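Local coordinates for protein beta-galactosidase/beta-glucuronidase (PDB 6MVF) that binds flavin mononucleotide and, as a family 2 glycoside hydrolase of a gut bacterium, probably cleaves beta-linked glucuronic acid from its conjugates, at residues Val314-Ile324 with Asp342-Phe352; Thr190-Ser201 with Thr234-Ala243. All blocks are in the same frame, centred on the assembly; numbering follows the deposited sequence.

In the fold
Following the chain from the N terminus, contact 2 comes first. After a tight turn from strand 183-189, strand 195-204 runs toward the FMN site, and the chain then passes through strands 211-217 and 223-230 before strand 236-240 returns beside it, closing a loop of 32 residues. Contact 2 thus pairs two neighbouring strands within one layer of a beta-sandwich, while the chain between them crosses to the other layer and back. Contact 1 opens later, in the TIM barrel, where helices 314-327 and 341-350, joined through barrel strand 331-334, pack side by side on its outside and close a 17-residue loop. The two loops lie in series, neither nesting nor crossing; the centres of contacts 1 and 2 are 27 Å apart.

Contact 1: Val314-Ile324 with Asp342-Phe352; sequences VEDHYQDAQII and DFYDACDELGF
Y318 lays its ring against A346 where two successive outer helices of the TIM barrel, 314-324 and 342-350, pack at a crossing angle of -37°, their axes 8.7 Å apart. It is a knob among D342, D345, A346 and E349; F343 is the knob going the other way, among H317, D320, A321 and I324, reaching them because its CG lies anti to the backbone N (chi1 -164°).

The apolar centre relies on small residues. A346 CB lies over the middle of one Y318 ring face, 3.7 Å from the centroid, a CH-pi contact. A321 CB meets A346 CB at 3.7 Å and L350 CD1 at 3.6 Å, alanine suiting a place where the helices come close. Farther along, I324 CG2 touches F352 CE1, and F343 and F352, buried and wholly apolar, both extend to I332 of strand 331-334. D320 offers F343 its CB, as its carboxylate is engaged by R301 and R561.

Polar contacts gather toward the partly exposed side, where tyrosine adds a hydroxyl to its flat face. Y318 OH donates to E349 OE1 at 2.6 Å, on the syn side of the carboxylate, and accepts from a water that also donates to D345 OD2 at 2.7 Å.

Contact 2: Thr190-Ser201 with Thr234-Ala243; sequences TADGGATFEIKS and TAISIYVPDA
Y239, on strand 236-240, reaches past the end of strand 195-201 to D192 in the preceding type I turn; the two strands are antiparallel neighbours in one layer of a beta-sandwich. Three hydrogen-bonded pairs, A195 with V240, F197 with I238 and I199 with I236, satisfy each other's N-H and C=O groups; the F197 N to I238 O bond measures 2.7 Å. T196, E198 and K200, the alternate residues of their strand, turn their backbone polar groups the other way, to K188, T186 and M184 of strand 183-189. On the outer edge, Y239 O and S237 O accept from S648 and T650 of the second subunit.

At the turned end, D192 OD1 accepts three donors: T190 OG1, G194 N at 3.0 Å in an Asx turn, and Y239 OH at 2.6 Å. With CG anti to its backbone N (chi1 176°), Y239 extends toward the turn, and its hydroxyl meets OD1 from above the carboxylate plane, ring and carboxylate being 76° apart. G193 accommodates a positive phi, while G194 leaves room for Y239 OH and V240 O. A243 N donates to G193 O. At the other end T234 OG1 donates to S201 O, whereas S201 OG and T234 O are both hydrogen-bonded to Y214 OH.

F197, I199, I236, I238 and V240 line the apolar face against the facing sheet, where Y214, I216, A227 and Y254 lie; I199 CD1 touches I238 CG1.

Backbone amides and carbonyls thus hold the strand register, and the threefold grip on one carboxylate oxygen holds the turn that leads into the strand; farther along, that strand carries F202 of the FMN site.

Contact 1: Val314-Ile324 with Asp342-Phe352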
loop_
_atom_site.group_PDB
_atom_site.type_symbol
_atom_site.label_atom_id
_atom_site.label_comp_id
_atom_site.label_asym_id
_atom_site.label_seq_id
_atom_site.Cartn_x
_atom_site.Cartn_y
_atom_site.Cartn_z
ATOM N N VAL A 314 12.459 0.359 -12.171
ATOM C CA VAL A 314 12.287 1.716 -11.673
ATOM C C VAL A 314 12.864 1.852 -10.256
ATOM O O VAL A 314 13.462 2.881 -9.911
ATOM C CB VAL A 314 10.792 2.112 -11.749
ATOM C CG1 VAL A 314 9.940 1.335 -10.712
ATOM C CG2 VAL A 314 10.601 3.604 -11.577
ATOM N N GLU A 315 12.705 0.818 -9.416
ATOM C CA GLU A 315 13.296 0.854 -8.080
ATOM C C GLU A 315 14.807 0.905 -8.155
ATOM O O GLU A 315 15.455 1.537 -7.311
ATOM C CB GLU A 315 12.878 -0.360 -7.250
ATOM C CG GLU A 315 11.419 -0.445 -6.935
ATOM C CD GLU A 315 10.609 -1.032 -8.079
ATOM O OE1 GLU A 315 11.165 -1.835 -8.881
ATOM O OE2 GLU A 315 9.408 -0.686 -8.172
ATOM N N ASP A 316 15.393 0.232 -9.147
ATOM C CA ASP A 316 16.840 0.309 -9.316
ATOM C C ASP A 316 17.277 1.744 -9.568
ATOM O O ASP A 316 18.240 2.226 -8.962
ATOM C CB ASP A 316 17.303 -0.595 -10.458
ATOM C CG ASP A 316 17.077 -2.069 -10.164
ATOM O OD1 ASP A 316 17.274 -2.502 -9.002
ATOM O OD2 ASP A 316 16.683 -2.802 -11.104
ATOM N N HIS A 317 16.567 2.448 -10.447
ATOM C CA HIS A 317 16.993 3.788 -10.823
ATOM C C HIS A 317 16.902 4.742 -9.640
ATOM O O HIS A 317 17.859 5.471 -9.347
ATOM C CB HIS A 317 16.159 4.296 -11.999
ATOM C CG HIS A 317 16.358 3.514 -13.258
ATOM N ND1 HIS A 317 17.606 3.293 -13.807
ATOM C CD2 HIS A 317 15.468 2.909 -14.083
ATOM C CE1 HIS A 317 17.474 2.589 -14.917
ATOM N NE2 HIS A 317 16.188 2.343 -15.108
ATOM N N TYR A 318 15.764 4.733 -8.935
ATOM C CA TYR A 318 15.591 5.601 -7.773
ATOM C C TYR A 318 16.542 5.224 -6.648
ATOM O O TYR A 318 16.992 6.099 -5.905
ATOM C CB TYR A 318 14.131 5.575 -7.299
ATOM C CG TYR A 318 13.239 6.530 -8.081
ATOM C CD1 TYR A 318 12.746 6.193 -9.338
ATOM C CD2 TYR A 318 12.911 7.777 -7.574
ATOM C CE1 TYR A 318 11.926 7.070 -10.060
ATOM C CE2 TYR A 318 12.102 8.667 -8.289
ATOM C CZ TYR A 318 11.613 8.310 -9.527
ATOM O OH TYR A 318 10.821 9.192 -10.232
ATOM N N GLN A 319 16.886 3.947 -6.515
ATOM C CA GLN A 319 17.861 3.575 -5.497
ATOM C C GLN A 319 19.226 4.180 -5.808
ATOM O O GLN A 319 19.894 4.730 -4.921
ATOM C CB GLN A 319 17.950 2.057 -5.379
ATOM C CG GLN A 319 18.837 1.603 -4.229
ATOM C CD GLN A 319 19.375 0.179 -4.387
ATOM O OE1 GLN A 319 19.150 -0.490 -5.405
ATOM N NE2 GLN A 319 20.098 -0.287 -3.377
ATOM N N ASP A 320 19.665 4.076 -7.067
ATOM C CA ASP A 320 20.867 4.787 -7.498
ATOM C C ASP A 320 20.797 6.270 -7.138
ATOM O O ASP A 320 21.722 6.821 -6.533
ATOM C CB ASP A 320 21.064 4.628 -9.006
ATOM C CG ASP A 320 21.672 3.283 -9.382
ATOM O OD1 ASP A 320 21.943 2.442 -8.475
ATOM O OD2 ASP A 320 21.879 3.079 -10.604
ATOM N N ALA A 321 19.687 6.924 -7.495
ATOM C CA ALA A 321 19.558 8.352 -7.262
ATOM C C ALA A 321 19.646 8.679 -5.780
ATOM O O ALA A 321 20.334 9.630 -5.390
ATOM C CB ALA A 321 18.249 8.850 -7.858
ATOM N N GLN A 322 18.991 7.878 -4.936
ATOM C CA GLN A 322 19.016 8.137 -3.500
ATOM C C GLN A 322 20.406 7.928 -2.910
ATOM O O GLN A 322 20.844 8.708 -2.054
ATOM C CB GLN A 322 17.980 7.264 -2.791
ATOM C CG GLN A 322 16.659 7.989 -2.596
ATOM C CD GLN A 322 15.426 7.171 -3.003
ATOM O OE1 GLN A 322 15.403 5.935 -2.868
ATOM N NE2 GLN A 322 14.386 7.866 -3.505
ATOM N N ILE A 323 21.118 6.892 -3.343
ATOM C CA ILE A 323 22.482 6.718 -2.857
ATOM C C ILE A 323 23.337 7.929 -3.225
ATOM O O ILE A 323 24.086 8.462 -2.390
ATOM C CB ILE A 323 23.079 5.407 -3.387
ATOM C CG1 ILE A 323 22.392 4.229 -2.703
ATOM C CG2 ILE A 323 24.566 5.383 -3.120
ATOM C CD1 ILE A 323 22.617 2.874 -3.377
ATOM N N ILE A 324 23.187 8.425 -4.458
ATOM C CA ILE A 324 23.978 9.581 -4.870
ATOM C C ILE A 324 23.561 10.835 -4.104
ATOM O O ILE A 324 24.414 11.672 -3.772
ATOM C CB ILE A 324 23.882 9.759 -6.393
ATOM C CG1 ILE A 324 24.515 8.541 -7.083
ATOM C CG2 ILE A 324 24.572 11.059 -6.827
ATOM C CD1 ILE A 324 24.027 8.320 -8.491
ATOM N N ASP A 342 12.949 6.903 -16.189
ATOM C CA ASP A 342 12.939 6.778 -14.734
ATOM C C ASP A 342 14.094 7.540 -14.095
ATOM O O ASP A 342 13.899 8.238 -13.085
ATOM C CB ASP A 342 12.977 5.304 -14.314
ATOM C CG ASP A 342 11.685 4.544 -14.659
ATOM O OD1 ASP A 342 10.652 5.191 -14.985
ATOM O OD2 ASP A 342 11.714 3.287 -14.610
ATOM N N PHE A 343 15.308 7.436 -14.655
ATOM C CA PHE A 343 16.396 8.097 -13.939
ATOM C C PHE A 343 16.350 9.608 -14.120
ATOM O O PHE A 343 16.661 10.343 -13.175
ATOM C CB PHE A 343 17.779 7.553 -14.328
ATOM C CG PHE A 343 18.866 7.951 -13.343
ATOM C CD1 PHE A 343 19.146 7.155 -12.233
ATOM C CD2 PHE A 343 19.552 9.152 -13.479
ATOM C CE1 PHE A 343 20.114 7.530 -11.294
ATOM C CE2 PHE A 343 20.530 9.527 -12.540
ATOM C CZ PHE A 343 20.802 8.713 -11.446
ATOM N N TYR A 344 15.959 10.098 -15.306
ATOM C CA TYR A 344 15.759 11.538 -15.451
ATOM C C TYR A 344 14.662 12.020 -14.517
ATOM O O TYR A 344 14.826 13.039 -13.838
ATOM C CB TYR A 344 15.442 11.924 -16.894
ATOM C CG TYR A 344 16.584 11.678 -17.860
ATOM C CD1 TYR A 344 17.827 12.265 -17.668
ATOM C CD2 TYR A 344 16.419 10.837 -18.955
ATOM C CE1 TYR A 344 18.873 12.017 -18.538
ATOM C CE2 TYR A 344 17.453 10.581 -19.824
ATOM C CZ TYR A 344 18.682 11.173 -19.618
ATOM O OH TYR A 344 19.709 10.912 -20.491
ATOM N N ASP A 345 13.559 11.267 -14.425
ATOM C CA ASP A 345 12.514 11.578 -13.452
ATOM C C ASP A 345 13.078 11.680 -12.031
ATOM O O ASP A 345 12.846 12.673 -11.325
ATOM C CB ASP A 345 11.416 10.516 -13.516
ATOM C CG ASP A 345 10.554 10.623 -14.773
ATOM O OD1 ASP A 345 10.482 11.735 -15.355
ATOM O OD2 ASP A 345 9.934 9.591 -15.164
ATOM N N ALA A 346 13.834 10.657 -11.601
ATOM C CA ALA A 346 14.483 10.699 -10.295
ATOM C C ALA A 346 15.386 11.920 -10.130
ATOM O O ALA A 346 15.483 12.470 -9.028
ATOM C CB ALA A 346 15.292 9.431 -10.058
ATOM N N CYS A 347 16.043 12.370 -11.198
ATOM C CA CYS A 347 16.880 13.567 -11.089
ATOM C C CYS A 347 16.048 14.840 -10.945
ATOM O O CYS A 347 16.389 15.725 -10.147
ATOM C CB CYS A 347 17.799 13.659 -12.302
ATOM S SG CYS A 347 19.087 12.428 -12.205
ATOM N N ASP A 348 14.986 14.969 -11.740
ATOM C CA ASP A 348 14.065 16.085 -11.586
ATOM C C ASP A 348 13.527 16.158 -10.161
ATOM O O ASP A 348 13.382 17.249 -9.589
ATOM C CB ASP A 348 12.893 15.947 -12.574
ATOM C CG ASP A 348 13.323 15.968 -14.065
ATOM O OD1 ASP A 348 14.346 16.588 -14.437
ATOM O OD2 ASP A 348 12.597 15.372 -14.889
ATOM N N GLU A 349 13.213 15.005 -9.571
ATOM C CA GLU A 349 12.525 15.013 -8.283
ATOM C C GLU A 349 13.491 15.158 -7.117
ATOM O O GLU A 349 13.198 15.883 -6.164
ATOM C CB GLU A 349 11.673 13.754 -8.133
ATOM C CG GLU A 349 10.401 13.841 -8.962
ATOM C CD GLU A 349 10.049 12.534 -9.672
ATOM O OE1 GLU A 349 10.362 11.446 -9.102
ATOM O OE2 GLU A 349 9.464 12.611 -10.799
ATOM N N LEU A 350 14.646 14.490 -7.165
ATOM C CA LEU A 350 15.600 14.613 -6.077
ATOM C C LEU A 350 16.511 15.823 -6.222
ATOM O O LEU A 350 17.132 16.231 -5.233
ATOM C CB LEU A 350 16.427 13.332 -5.957
ATOM C CG LEU A 350 15.561 12.113 -5.597
ATOM C CD1 LEU A 350 16.371 10.833 -5.541
ATOM C CD2 LEU A 350 14.889 12.326 -4.265
ATOM N N GLY A 351 16.593 16.414 -7.417
ATOM C CA GLY A 351 17.401 17.599 -7.632
ATOM C C GLY A 351 18.880 17.343 -7.851
ATOM O O GLY A 351 19.667 17.345 -6.897
ATOM N N PHE A 352 19.253 17.098 -9.111
ATOM C CA PHE A 352 20.637 17.034 -9.563
ATOM C C PHE A 352 20.746 17.783 -10.880
ATOM O O PHE A 352 19.862 17.664 -11.734
ATOM C CB PHE A 352 21.143 15.602 -9.828
ATOM C CG PHE A 352 21.109 14.706 -8.650
ATOM C CD1 PHE A 352 22.074 14.798 -7.661
ATOM C CD2 PHE A 352 20.151 13.714 -8.555
ATOM C CE1 PHE A 352 22.064 13.935 -6.563
ATOM C CE2 PHE A 352 20.136 12.844 -7.467
ATOM C CZ PHE A 352 21.091 12.955 -6.466
HETATM O O HOH W 1 9.690 7.894 -13.033
#

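Contact 2: Thr190-Ser201 with Thr234-Ala243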
loop_
_atom_site.group_PDB
_atom_site.type_symbol
_atom_site.label_atom_id
_atom_site.label_comp_id
_atom_site.label_asym_id
_atom_site.label_seq_id
_atom_site.Cartn_x
_atom_site.Cartn_y
_atom_site.Cartn_z
ATOM N N THR A 190 10.671 35.210 -14.281
ATOM C CA THR A 190 10.406 36.578 -14.691
ATOM C C THR A 190 10.887 37.523 -13.598
ATOM O O THR A 190 10.973 37.155 -12.423
ATOM C CB THR A 190 8.909 36.800 -14.956
ATOM O OG1 THR A 190 8.196 36.799 -13.705
ATOM C CG2 THR A 190 8.351 35.690 -15.856
ATOM N N ALA A 191 11.193 38.759 -13.992
ATOM C CA ALA A 191 11.701 39.719 -13.018
ATOM C C ALA A 191 10.747 39.878 -11.837
ATOM O O ALA A 191 11.191 39.922 -10.686
ATOM C CB ALA A 191 11.963 41.065 -13.688
ATOM N N ASP A 192 9.429 39.939 -12.092
ATOM C CA ASP A 192 8.483 40.208 -11.005
ATOM C C ASP A 192 8.294 39.033 -10.036
ATOM O O ASP A 192 7.487 39.164 -9.111
ATOM C CB ASP A 192 7.120 40.651 -11.564
ATOM C CG ASP A 192 6.407 39.561 -12.385
ATOM O OD1 ASP A 192 6.743 38.350 -12.268
ATOM O OD2 ASP A 192 5.488 39.932 -13.166
ATOM N N GLY A 193 9.009 37.918 -10.197
ATOM C CA GLY A 193 8.902 36.792 -9.289
ATOM C C GLY A 193 8.042 35.653 -9.779
ATOM O O GLY A 193 7.787 34.712 -9.017
ATOM N N GLY A 194 7.565 35.714 -11.018
ATOM C CA GLY A 194 6.772 34.669 -11.592
ATOM C C GLY A 194 7.554 33.867 -12.601
ATOM O O GLY A 194 8.794 33.881 -12.622
ATOM N N ALA A 195 6.824 33.170 -13.464
ATOM C CA ALA A 195 7.437 32.322 -14.466
ATOM C C ALA A 195 6.530 32.263 -15.683
ATOM O O ALA A 195 5.302 32.217 -15.556
ATOM C CB ALA A 195 7.707 30.909 -13.937
ATOM N N THR A 196 7.148 32.302 -16.857
ATOM C CA THR A 196 6.469 32.020 -18.107
ATOM C C THR A 196 6.742 30.568 -18.473
ATOM O O THR A 196 7.838 30.051 -18.229
ATOM C CB THR A 196 6.946 32.941 -19.233
ATOM O OG1 THR A 196 8.374 32.870 -19.314
ATOM C CG2 THR A 196 6.527 34.379 -18.976
ATOM N N PHE A 197 5.727 29.910 -19.012
ATOM C CA PHE A 197 5.834 28.564 -19.561
ATOM C C PHE A 197 5.438 28.728 -21.012
ATOM O O PHE A 197 4.246 28.832 -21.313
ATOM C CB PHE A 197 4.910 27.572 -18.859
ATOM C CG PHE A 197 5.211 27.391 -17.406
ATOM C CD1 PHE A 197 4.998 28.420 -16.500
ATOM C CD2 PHE A 197 5.706 26.178 -16.936
ATOM C CE1 PHE A 197 5.289 28.237 -15.143
ATOM C CE2 PHE A 197 5.993 25.983 -15.579
ATOM C CZ PHE A 197 5.779 27.000 -14.677
ATOM N N GLU A 198 6.420 28.821 -21.897
ATOM C CA GLU A 198 6.131 28.724 -23.314
ATOM C C GLU A 198 5.909 27.260 -23.612
ATOM O O GLU A 198 6.779 26.430 -23.340
ATOM C CB GLU A 198 7.270 29.287 -24.153
ATOM C CG GLU A 198 7.598 30.721 -23.809
ATOM C CD GLU A 198 8.911 31.179 -24.432
ATOM O OE1 GLU A 198 8.923 31.413 -25.666
ATOM O OE2 GLU A 198 9.930 31.283 -23.695
ATOM N N ILE A 199 4.742 26.942 -24.141
ATOM C CA ILE A 199 4.315 25.573 -24.380
ATOM C C ILE A 199 3.961 25.421 -25.852
ATOM O O ILE A 199 3.327 26.307 -26.444
ATOM C CB ILE A 199 3.101 25.231 -23.489
ATOM C CG1 ILE A 199 3.449 25.455 -22.021
ATOM C CG2 ILE A 199 2.606 23.803 -23.739
ATOM C CD1 ILE A 199 2.218 25.624 -21.179
ATOM N N LYS A 200 4.370 24.304 -26.440
ATOM C CA LYS A 200 3.827 23.877 -27.722
ATOM C C LYS A 200 3.517 22.390 -27.657
ATOM O O LYS A 200 4.339 21.598 -27.187
ATOM C CB LYS A 200 4.792 24.178 -28.876
ATOM C CG LYS A 200 4.187 23.942 -30.276
ATOM C CD LYS A 200 4.660 25.019 -31.265
ATOM C CE LYS A 200 4.438 24.642 -32.735
ATOM N NZ LYS A 200 5.750 24.432 -33.449
ATOM N N SER A 201 2.329 22.014 -28.103
ATOM C CA SER A 201 1.975 20.613 -28.273
ATOM C C SER A 201 1.692 20.355 -29.749
ATOM O O SER A 201 1.577 21.282 -30.556
ATOM C CB SER A 201 0.772 20.227 -27.407
ATOM O OG SER A 201 -0.381 20.977 -27.759
ATOM N N THR A 234 -1.158 25.672 -31.543
ATOM C CA THR A 234 -1.198 25.295 -30.140
ATOM C C THR A 234 -0.235 26.082 -29.270
ATOM O O THR A 234 -0.336 26.012 -28.043
ATOM C CB THR A 234 -0.915 23.798 -29.996
ATOM O OG1 THR A 234 0.475 23.553 -30.219
ATOM C CG2 THR A 234 -1.742 22.993 -31.002
ATOM N N ALA A 235 0.675 26.842 -29.855
ATOM C CA ALA A 235 1.676 27.533 -29.055
ATOM C C ALA A 235 1.035 28.640 -28.222
ATOM O O ALA A 235 0.187 29.395 -28.701
ATOM C CB ALA A 235 2.766 28.108 -29.959
ATOM N N ILE A 236 1.450 28.728 -26.961
ATOM C CA ILE A 236 0.924 29.724 -26.039
ATOM C C ILE A 236 1.962 29.906 -24.953
ATOM O O ILE A 236 2.758 29.004 -24.679
ATOM C CB ILE A 236 -0.441 29.281 -25.445
ATOM C CG1 ILE A 236 -1.106 30.435 -24.708
ATOM C CG2 ILE A 236 -0.270 28.121 -24.486
ATOM C CD1 ILE A 236 -1.753 31.416 -25.618
ATOM N N SER A 237 1.952 31.070 -24.321
ATOM C CA SER A 237 2.798 31.325 -23.163
ATOM C C SER A 237 1.912 31.579 -21.950
ATOM O O SER A 237 1.048 32.460 -21.990
ATOM C CB SER A 237 3.711 32.508 -23.427
ATOM O OG SER A 237 4.300 32.933 -22.221
ATOM N N ILE A 238 2.118 30.806 -20.879
ATOM C CA ILE A 238 1.297 30.885 -19.676
ATOM C C ILE A 238 2.148 31.397 -18.525
ATOM O O ILE A 238 3.293 30.971 -18.352
ATOM C CB ILE A 238 0.680 29.523 -19.317
ATOM C CG1 ILE A 238 0.186 28.807 -20.585
ATOM C CG2 ILE A 238 -0.413 29.706 -18.273
ATOM C CD1 ILE A 238 -0.874 27.782 -20.313
ATOM N N TYR A 239 1.587 32.300 -17.734
ATOM C CA TYR A 239 2.294 32.966 -16.654
ATOM C C TYR A 239 1.797 32.457 -15.307
ATOM O O TYR A 239 0.593 32.435 -15.049
ATOM C CB TYR A 239 2.096 34.475 -16.745
ATOM C CG TYR A 239 2.715 35.224 -15.592
ATOM C CD1 TYR A 239 4.057 35.610 -15.626
ATOM C CD2 TYR A 239 1.964 35.546 -14.465
ATOM C CE1 TYR A 239 4.631 36.293 -14.573
ATOM C CE2 TYR A 239 2.531 36.230 -13.400
ATOM C CZ TYR A 239 3.865 36.602 -13.459
ATOM O OH TYR A 239 4.425 37.285 -12.402
ATOM N N VAL A 240 2.723 32.070 -14.446
ATOM C CA VAL A 240 2.430 31.646 -13.079
ATOM C C VAL A 240 3.006 32.698 -12.138
ATOM O O VAL A 240 4.221 32.941 -12.159
ATOM C CB VAL A 240 3.018 30.255 -12.777
ATOM C CG1 VAL A 240 2.891 29.920 -11.292
ATOM C CG2 VAL A 240 2.354 29.186 -13.632
ATOM N N PRO A 241 2.198 33.349 -11.311
ATOM C CA PRO A 241 2.755 34.268 -10.316
ATOM C C PRO A 241 3.403 33.508 -9.168
ATOM O O PRO A 241 3.105 32.341 -8.910
ATOM C CB PRO A 241 1.534 35.057 -9.839
ATOM C CG PRO A 241 0.402 34.133 -10.052
ATOM C CD PRO A 241 0.727 33.276 -11.243
ATOM N N ASP A 242 4.336 34.188 -8.503
ATOM C CA ASP A 242 4.982 33.669 -7.297
ATOM C C ASP A 242 5.549 32.266 -7.520
ATOM O O ASP A 242 5.263 31.324 -6.779
ATOM C CB ASP A 242 4.002 33.675 -6.127
ATOM C CG ASP A 242 3.457 35.063 -5.829
ATOM O OD1 ASP A 242 4.274 36.021 -5.754
ATOM O OD2 ASP A 242 2.211 35.193 -5.682
ATOM N N ALA A 243 6.349 32.126 -8.569
ATOM C CA ALA A 243 6.832 30.812 -8.964
ATOM C C ALA A 243 7.790 30.244 -7.924
ATOM O O ALA A 243 8.632 30.954 -7.376
ATOM C CB ALA A 243 7.526 30.908 -10.315
#